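Local coordinates for nicotinate phosphoribosyltransferase (Vibrio cholerae, PDB 4HL7), which probably catalyses the ATP-dependent formation of nicotinate D-ribonucleotide from nicotinate and 5-phosphoribosyl 1-diphosphate, a step of NAD(+) biosynthesis, at residues V135-S140 with R187-S192; L17-Y22 with T128-T133. One frame throughout, in Å; residues are numbered along the deposited sequence.

Interaction 1: V135-S140 with R187-S192; sequences VMAIVS and RRRFSS
The loop 187-192 comes closest to helix 131-147 where the CA atoms of Ala-137 and Arg-187 are 5.0 Å apart, and from there three consecutive arginines spread over the helix flank. Met-136, present as selenomethionine, lies side by side with Arg-187, and its CB sits 3.3 Å from Arg-187 O. The bend at chi3 (71°) directs the terminal methyl toward the next arginine: Met-136 CE lies over the centre of one face of the Arg-188 guanidinium, 3.5 Å from Arg-188 CZ. One methyl thus packs against the aliphatic part of Arg-187 and the flat end of Arg-188, which also donates through NH2 to Ile-373 O.

Farther along, Ser-140 OG, anti to the backbone N (chi1 -169°), donates a short 2.6 Å hydrogen bond to Arg-189 O, arriving from above the carbonyl plane. The side chain of Arg-189 turns back to the helix, where NE approaches Ala-137 CB to 3.8 Å. Water 1, in the plane of this guanidinium at its edge, accepts from Arg-189 NE and donates to Ala-137 O, both at 2.8 Å. Ser-192 CB covers one guanidinium face, while NH1 is bound by Asp-18 and Gln-195.

The contact joins a helix of the N-terminal domain to the TIM-barrel-like part of the enzyme, at the loop between strand 181-183 of the parallel sheet and helix 192-205. On the helix, Met-136 also touches Ile-373 and Ile-375 of strand 372-380, and Val-135 and Val-139 pack on strand 38-46 and helix 52-64.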
ATOM      1  N   VAL A 135       3.741   4.627 -10.444  1.00 16.40           N
ATOM      2  CA  VAL A 135       3.263   3.928 -11.632  1.00 17.44           C
ATOM      3  C   VAL A 135       1.775   3.624 -11.466  1.00 18.19           C
ATOM      4  O   VAL A 135       1.009   3.831 -12.378  1.00 18.74           O
ATOM      5  CB  VAL A 135       4.093   2.631 -11.943  1.00 17.29           C
ATOM      6  CG1 VAL A 135       3.457   1.841 -13.111  1.00 18.15           C
ATOM      7  CG2 VAL A 135       5.558   2.985 -12.278  1.00 17.99           C
HETATM    8  N   MSE A 136       1.354   3.173 -10.285  1.00 17.31           N
HETATM    9  CA  MSE A 136      -0.112   2.841 -10.102  1.00 17.43           C
HETATM   10  C   MSE A 136      -0.941   4.062 -10.282  1.00 18.22           C
HETATM   11  O   MSE A 136      -1.936   4.002 -10.974  1.00 17.76           O
HETATM   12  CB  MSE A 136      -0.323   2.149  -8.742  1.00 17.63           C
HETATM   13  CG  MSE A 136       0.317   0.802  -8.844  1.00 18.58           C
HETATM   14 SE   MSE A 136       0.217  -0.021  -7.038  1.00 23.88          SE
HETATM   15  CE  MSE A 136      -1.731  -0.366  -7.015  1.00 20.84           C
ATOM     16  N   ALA A 137      -0.476   5.225  -9.758  1.00 19.27           N
ATOM     17  CA  ALA A 137      -1.228   6.515  -9.835  1.00 17.90           C
ATOM     18  C   ALA A 137      -1.329   7.032 -11.245  1.00 19.19           C
ATOM     19  O   ALA A 137      -2.363   7.618 -11.657  1.00 17.95           O
ATOM     20  CB  ALA A 137      -0.631   7.579  -8.920  1.00 18.94           C
ATOM     21  N   ILE A 138      -0.249   6.794 -11.988  1.00 19.02           N
ATOM     22  CA  ILE A 138      -0.188   7.185 -13.376  1.00 20.68           C
ATOM     23  C   ILE A 138      -1.167   6.322 -14.181  1.00 19.86           C
ATOM     24  O   ILE A 138      -1.937   6.845 -14.937  1.00 20.25           O
ATOM     25  CB  ILE A 138       1.265   6.985 -13.918  1.00 19.72           C
ATOM     26  CG1 ILE A 138       2.153   8.186 -13.488  1.00 19.52           C
ATOM     27  CG2 ILE A 138       1.241   6.843 -15.463  1.00 20.42           C
ATOM     28  CD1 ILE A 138       3.660   7.868 -13.602  1.00 19.27           C
ATOM     29  N   VAL A 139      -1.095   5.001 -14.040  1.00 19.96           N
ATOM     30  CA  VAL A 139      -2.004   4.137 -14.819  1.00 22.06           C
ATOM     31  C   VAL A 139      -3.469   4.439 -14.487  1.00 21.11           C
ATOM     32  O   VAL A 139      -4.274   4.587 -15.375  1.00 21.71           O
ATOM     33  CB  VAL A 139      -1.734   2.628 -14.631  1.00 21.38           C
ATOM     34  CG1 VAL A 139      -2.737   1.776 -15.433  1.00 24.78           C
ATOM     35  CG2 VAL A 139      -0.317   2.273 -15.096  1.00 22.10           C
ATOM     36  N   SER A 140      -3.773   4.566 -13.192  1.00 21.24           N
ATOM     37  CA  SER A 140      -5.112   5.015 -12.773  1.00 21.02           C
ATOM     38  C   SER A 140      -5.581   6.285 -13.416  1.00 21.61           C
ATOM     39  O   SER A 140      -6.662   6.301 -14.052  1.00 20.74           O
ATOM     40  CB  SER A 140      -5.230   5.101 -11.227  1.00 20.51           C
ATOM     41  OG  SER A 140      -6.606   5.275 -10.889  1.00 23.74           O
ATOM     42  N   ARG A 187      -2.389   5.234  -4.361  1.00 17.79           N
ATOM     43  CA  ARG A 187      -2.084   4.256  -5.436  1.00 18.23           C
ATOM     44  C   ARG A 187      -3.237   3.997  -6.379  1.00 21.15           C
ATOM     45  O   ARG A 187      -3.015   3.686  -7.565  1.00 22.04           O
ATOM     46  CB  ARG A 187      -1.579   2.920  -4.878  1.00 20.03           C
ATOM     47  CG  ARG A 187      -2.588   2.146  -4.013  1.00 23.01           C
ATOM     48  CD  ARG A 187      -1.903   0.976  -3.320  1.00 25.48           C
ATOM     49  NE  ARG A 187      -0.761   1.409  -2.547  1.00 26.57           N
ATOM     50  CZ  ARG A 187       0.363   0.699  -2.435  1.00 26.28           C
ATOM     51  NH1 ARG A 187       0.448  -0.456  -3.066  1.00 28.04           N
ATOM     52  NH2 ARG A 187       1.404   1.172  -1.727  1.00 22.08           N
ATOM     53  N   ARG A 188      -4.472   4.181  -5.898  1.00 20.35           N
ATOM     54  CA  ARG A 188      -5.603   3.968  -6.858  1.00 23.15           C
ATOM     55  C   ARG A 188      -6.545   5.148  -6.948  1.00 21.10           C
ATOM     56  O   ARG A 188      -7.742   4.996  -7.208  1.00 21.69           O
ATOM     57  CB  ARG A 188      -6.355   2.646  -6.605  1.00 28.25           C
ATOM     58  CG  ARG A 188      -5.682   1.390  -7.198  1.00 31.61           C
ATOM     59  CD  ARG A 188      -6.283   0.134  -6.529  1.00 34.24           C
ATOM     60  NE  ARG A 188      -5.469  -1.087  -6.629  1.00 35.18           N
ATOM     61  CZ  ARG A 188      -4.707  -1.601  -5.648  1.00 35.36           C
ATOM     62  NH1 ARG A 188      -4.569  -0.979  -4.462  1.00 31.31           N
ATOM     63  NH2 ARG A 188      -4.048  -2.751  -5.867  1.00 37.58           N
ATOM     64  N   ARG A 189      -5.990   6.340  -6.801  1.00 19.39           N
ATOM     65  CA  ARG A 189      -6.838   7.537  -6.897  1.00 18.40           C
ATOM     66  C   ARG A 189      -7.404   7.710  -8.291  1.00 18.84           C
ATOM     67  O   ARG A 189      -6.789   7.303  -9.289  1.00 18.62           O
ATOM     68  CB  ARG A 189      -6.081   8.804  -6.514  1.00 18.17           C
ATOM     69  CG  ARG A 189      -4.879   9.141  -7.437  1.00 18.45           C
ATOM     70  CD  ARG A 189      -3.913   9.979  -6.640  1.00 18.22           C
ATOM     71  NE  ARG A 189      -2.812  10.380  -7.511  1.00 17.63           N
ATOM     72  CZ  ARG A 189      -1.719  10.985  -7.078  1.00 19.48           C
ATOM     73  NH1 ARG A 189      -1.614  11.324  -5.782  1.00 18.10           N
ATOM     74  NH2 ARG A 189      -0.757  11.322  -7.962  1.00 18.63           N
ATOM     75  N   PHE A 190      -8.561   8.367  -8.388  1.00 18.79           N
ATOM     76  CA  PHE A 190      -9.105   8.704  -9.697  1.00 20.10           C
ATOM     77  C   PHE A 190      -8.114   9.667 -10.428  1.00 20.06           C
ATOM     78  O   PHE A 190      -7.882   9.534 -11.636  1.00 18.45           O
ATOM     79  CB  PHE A 190     -10.457   9.418  -9.529  1.00 19.61           C
ATOM     80  CG  PHE A 190     -11.119   9.794 -10.839  1.00 20.84           C
ATOM     81  CD1 PHE A 190     -11.970   8.883 -11.495  1.00 21.86           C
ATOM     82  CD2 PHE A 190     -10.948  11.056 -11.389  1.00 20.76           C
ATOM     83  CE1 PHE A 190     -12.555   9.218 -12.693  1.00 21.40           C
ATOM     84  CE2 PHE A 190     -11.553  11.401 -12.607  1.00 22.53           C
ATOM     85  CZ  PHE A 190     -12.357  10.474 -13.252  1.00 22.31           C
ATOM     86  N   SER A 191      -7.555  10.626  -9.662  1.00 18.34           N
ATOM     87  CA  SER A 191      -6.627  11.614 -10.163  1.00 19.08           C
ATOM     88  C   SER A 191      -5.976  12.269  -8.945  1.00 19.00           C
ATOM     89  O   SER A 191      -6.506  12.173  -7.844  1.00 18.26           O
ATOM     90  CB  SER A 191      -7.336  12.663 -11.052  1.00 20.36           C
ATOM     91  OG  SER A 191      -8.211  13.468 -10.262  1.00 21.30           O
ATOM     92  N   SER A 192      -4.817  12.899  -9.125  1.00 19.93           N
ATOM     93  CA  SER A 192      -4.193  13.616  -7.997  1.00 20.08           C
ATOM     94  C   SER A 192      -5.092  14.794  -7.519  1.00 20.24           C
ATOM     95  O   SER A 192      -5.118  15.114  -6.307  1.00 20.71           O
ATOM     96  CB  SER A 192      -2.759  14.078  -8.356  1.00 20.16           C
ATOM     97  OG  SER A 192      -2.790  14.922  -9.488  1.00 20.02           O
TER
HETATM   98  O   HOH W   1      -2.646  10.105 -10.322  1.00 20.50           O

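Interaction 2: L17-Y22 with T128-T133; sequences LDLDAY and TILYET
Thr-133, near the start of helix 131-147, meets Leu-19 and Asp-20, so the loop leading into helix 21-33 packs on the start of another helix of the N-terminal domain. Just before Leu-19, Asp-18 is the centre of an inverse gamma turn. The two branches of Thr-133 divide the work. Thr-133 OG1, set between the backbone N and the carbonyl carbon (chi1 74°), lies 3.2 Å from Leu-19 CB and accepts a long, weak hydrogen bond of 3.4 Å from Asp-20 N. The methyl CG2 of Thr-133 instead packs beside the Asp-20 carboxylate, 3.5 Å from OD2, an oxygen that pairs with Arg-187. Water 2 gives Thr-133 OG1 a closer partner at 2.6 Å and donates to Asp-18 O, tying the threonine hydroxyl to the gamma turn.

Leu-19 CG also stands between its backbone N and carbonyl carbon (chi1 37°), and the CD2 branch it carries meets Leu-130 CB at 4.1 Å. The two side chains cross at a slant, and Leu-130 rests in turn on Met-27 and Phe-98.

Tyr-22 and Glu-132 approach at about a right angle, with ring and carboxylate planes 76° apart. Glu-132 extends fully beyond CG, and two cations, Lys-23 and Arg-187, pair with its carboxylate; the latter also donates to Tyr-22 OH. Water 3, in the ring plane at the edge of Tyr-22, accepts from Tyr-22 OH and donates to Glu-132 OE1, both at 2.7 Å.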
ATOM      1  N   LEU A  17       7.460  13.434  -3.517  1.00 18.72           N
ATOM      2  CA  LEU A  17       6.799  13.108  -2.227  1.00 19.20           C
ATOM      3  C   LEU A  17       5.332  12.622  -2.420  1.00 18.17           C
ATOM      4  O   LEU A  17       4.671  12.146  -1.454  1.00 15.46           O
ATOM      5  CB  LEU A  17       6.793  14.367  -1.299  1.00 19.85           C
ATOM      6  CG  LEU A  17       8.186  14.811  -0.796  1.00 22.91           C
ATOM      7  CD1 LEU A  17       7.994  15.982   0.166  1.00 24.71           C
ATOM      8  CD2 LEU A  17       8.884  13.633  -0.099  1.00 23.46           C
ATOM      9  N   ASP A  18       4.844  12.734  -3.667  1.00 18.06           N
ATOM     10  CA  ASP A  18       3.489  12.297  -4.020  1.00 17.86           C
ATOM     11  C   ASP A  18       3.421  10.791  -4.177  1.00 17.69           C
ATOM     12  O   ASP A  18       3.259  10.272  -5.318  1.00 17.79           O
ATOM     13  CB  ASP A  18       3.073  12.981  -5.329  1.00 18.26           C
ATOM     14  CG  ASP A  18       1.606  12.776  -5.674  1.00 18.78           C
ATOM     15  OD1 ASP A  18       0.821  12.285  -4.836  1.00 19.64           O
ATOM     16  OD2 ASP A  18       1.247  13.053  -6.823  1.00 20.20           O
ATOM     17  N   LEU A  19       3.560  10.091  -3.053  1.00 17.55           N
ATOM     18  CA  LEU A  19       3.642   8.652  -2.993  1.00 16.78           C
ATOM     19  C   LEU A  19       3.405   8.223  -1.561  1.00 16.48           C
ATOM     20  O   LEU A  19       3.375   9.108  -0.655  1.00 16.79           O
ATOM     21  CB  LEU A  19       5.025   8.127  -3.505  1.00 17.69           C
ATOM     22  CG  LEU A  19       6.314   8.918  -3.187  1.00 16.82           C
ATOM     23  CD1 LEU A  19       6.656   8.888  -1.707  1.00 19.44           C
ATOM     24  CD2 LEU A  19       7.459   8.283  -4.008  1.00 17.93           C
ATOM     25  N   ASP A  20       3.262   6.901  -1.327  1.00 16.69           N
ATOM     26  CA  ASP A  20       3.076   6.436   0.086  1.00 16.58           C
ATOM     27  C   ASP A  20       4.371   6.610   0.840  1.00 17.52           C
ATOM     28  O   ASP A  20       5.419   6.167   0.384  1.00 16.38           O
ATOM     29  CB  ASP A  20       2.652   4.969   0.102  1.00 20.09           C
ATOM     30  CG  ASP A  20       1.173   4.767  -0.340  1.00 24.33           C
ATOM     31  OD1 ASP A  20       0.369   5.747  -0.335  1.00 30.19           O
ATOM     32  OD2 ASP A  20       0.837   3.599  -0.645  1.00 29.47           O
ATOM     33  N   ALA A  21       4.281   7.183   2.045  1.00 16.04           N
ATOM     34  CA  ALA A  21       5.430   7.537   2.829  1.00 17.03           C
ATOM     35  C   ALA A  21       6.265   6.327   3.127  1.00 16.40           C
ATOM     36  O   ALA A  21       7.511   6.437   3.212  1.00 17.46           O
ATOM     37  CB  ALA A  21       4.945   8.163   4.131  1.00 18.76           C
ATOM     38  N   TYR A  22       5.619   5.168   3.299  1.00 16.57           N
ATOM     39  CA  TYR A  22       6.401   3.966   3.672  1.00 18.58           C
ATOM     40  C   TYR A  22       7.399   3.542   2.557  1.00 16.73           C
ATOM     41  O   TYR A  22       8.287   2.775   2.831  1.00 17.69           O
ATOM     42  CB  TYR A  22       5.483   2.765   4.003  1.00 21.07           C
ATOM     43  CG  TYR A  22       5.009   1.979   2.742  1.00 23.73           C
ATOM     44  CD1 TYR A  22       3.762   2.208   2.180  1.00 24.62           C
ATOM     45  CD2 TYR A  22       5.844   1.025   2.110  1.00 28.79           C
ATOM     46  CE1 TYR A  22       3.322   1.516   1.051  1.00 26.90           C
ATOM     47  CE2 TYR A  22       5.424   0.343   0.962  1.00 31.21           C
ATOM     48  CZ  TYR A  22       4.160   0.594   0.429  1.00 28.04           C
ATOM     49  OH  TYR A  22       3.733  -0.081  -0.706  1.00 29.33           O
ATOM     50  N   THR A 128      14.513   1.353  -7.233  1.00 14.95           N
ATOM     51  CA  THR A 128      13.214   1.010  -7.895  1.00 14.64           C
ATOM     52  C   THR A 128      12.036   1.029  -6.924  1.00 14.43           C
ATOM     53  O   THR A 128      10.882   0.988  -7.377  1.00 14.13           O
ATOM     54  CB  THR A 128      13.235  -0.320  -8.658  1.00 14.91           C
ATOM     55  OG1 THR A 128      13.496  -1.418  -7.778  1.00 15.37           O
ATOM     56  CG2 THR A 128      14.271  -0.299  -9.842  1.00 15.34           C
ATOM     57  N   ILE A 129      12.330   1.040  -5.620  1.00 14.75           N
ATOM     58  CA  ILE A 129      11.236   0.907  -4.638  1.00 16.73           C
ATOM     59  C   ILE A 129      10.201   2.054  -4.748  1.00 16.74           C
ATOM     60  O   ILE A 129       9.022   1.854  -4.506  1.00 17.94           O
ATOM     61  CB  ILE A 129      11.733   0.723  -3.180  1.00 17.46           C
ATOM     62  CG1 ILE A 129      10.509   0.507  -2.245  1.00 19.12           C
ATOM     63  CG2 ILE A 129      12.505   1.922  -2.716  1.00 18.11           C
ATOM     64  CD1 ILE A 129      10.821  -0.181  -0.976  1.00 18.81           C
ATOM     65  N   LEU A 130      10.643   3.252  -5.134  1.00 16.35           N
ATOM     66  CA  LEU A 130       9.695   4.347  -5.243  1.00 17.47           C
ATOM     67  C   LEU A 130       8.715   4.278  -6.424  1.00 17.48           C
ATOM     68  O   LEU A 130       7.736   5.030  -6.425  1.00 18.06           O
ATOM     69  CB  LEU A 130      10.399   5.712  -5.231  1.00 17.19           C
ATOM     70  CG  LEU A 130      11.290   6.020  -4.021  1.00 18.11           C
ATOM     71  CD1 LEU A 130      11.789   7.455  -4.127  1.00 19.90           C
ATOM     72  CD2 LEU A 130      10.570   5.747  -2.699  1.00 18.00           C
ATOM     73  N   TYR A 131       8.983   3.435  -7.421  1.00 16.85           N
ATOM     74  CA  TYR A 131       8.119   3.397  -8.621  1.00 17.31           C
ATOM     75  C   TYR A 131       6.692   3.031  -8.289  1.00 16.84           C
ATOM     76  O   TYR A 131       5.787   3.587  -8.846  1.00 16.98           O
ATOM     77  CB  TYR A 131       8.583   2.371  -9.697  1.00 16.11           C
ATOM     78  CG  TYR A 131       9.653   2.891 -10.663  1.00 16.32           C
ATOM     79  CD1 TYR A 131      10.937   2.374 -10.652  1.00 16.25           C
ATOM     80  CD2 TYR A 131       9.348   3.888 -11.558  1.00 16.42           C
ATOM     81  CE1 TYR A 131      11.911   2.840 -11.525  1.00 17.08           C
ATOM     82  CE2 TYR A 131      10.304   4.370 -12.446  1.00 18.29           C
ATOM     83  CZ  TYR A 131      11.565   3.844 -12.438  1.00 17.45           C
ATOM     84  OH  TYR A 131      12.508   4.305 -13.348  1.00 18.93           O
ATOM     85  N   GLU A 132       6.524   2.017  -7.432  1.00 16.42           N
ATOM     86  CA  GLU A 132       5.223   1.352  -7.277  1.00 17.33           C
ATOM     87  C   GLU A 132       4.020   2.275  -7.282  1.00 16.74           C
ATOM     88  O   GLU A 132       3.113   2.087  -8.132  1.00 16.68           O
ATOM     89  CB  GLU A 132       5.216   0.493  -5.965  1.00 19.15           C
ATOM     90  CG  GLU A 132       3.858  -0.095  -5.631  1.00 19.77           C
ATOM     91  CD  GLU A 132       3.905  -0.989  -4.403  1.00 23.57           C
ATOM     92  OE1 GLU A 132       5.011  -1.373  -4.004  1.00 22.01           O
ATOM     93  OE2 GLU A 132       2.807  -1.353  -3.910  1.00 24.51           O
ATOM     94  N   THR A 133       3.937   3.218  -6.338  1.00 15.34           N
ATOM     95  CA  THR A 133       2.696   4.026  -6.241  1.00 15.50           C
ATOM     96  C   THR A 133       2.659   5.072  -7.326  1.00 15.94           C
ATOM     97  O   THR A 133       1.592   5.564  -7.633  1.00 17.71           O
ATOM     98  CB  THR A 133       2.378   4.655  -4.843  1.00 16.24           C
ATOM     99  OG1 THR A 133       3.225   5.757  -4.549  1.00 15.65           O
ATOM    100  CG2 THR A 133       2.413   3.558  -3.738  1.00 16.67           C
TER
HETATM  101  O   HOH W   2       2.305   7.739  -5.875  1.00 18.03           O
HETATM  102  O   HOH W   3       5.162  -2.241  -1.462  1.00 19.94           O

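Helix 131-147 is shared: its start takes part in interaction 2 and residues 135-140 in interaction 1, with centres 12 Å apart. Along the chain the two are in series, since interaction 2 closes within the N-terminal domain before interaction 1 brings in the loop that follows strand 181-183 of the parallel sheet. Arg-187 joins them directly: Arg-187 NH1 lies 2.7 Å from Glu-132 OE2 and Arg-187 NH2 equally close to Asp-20 OD2, both salt bridges. The approach to helix 21-33 and helix 131-147 are therefore tied together through Arg-187, linking the N-terminal part to the loop after strand 181-183.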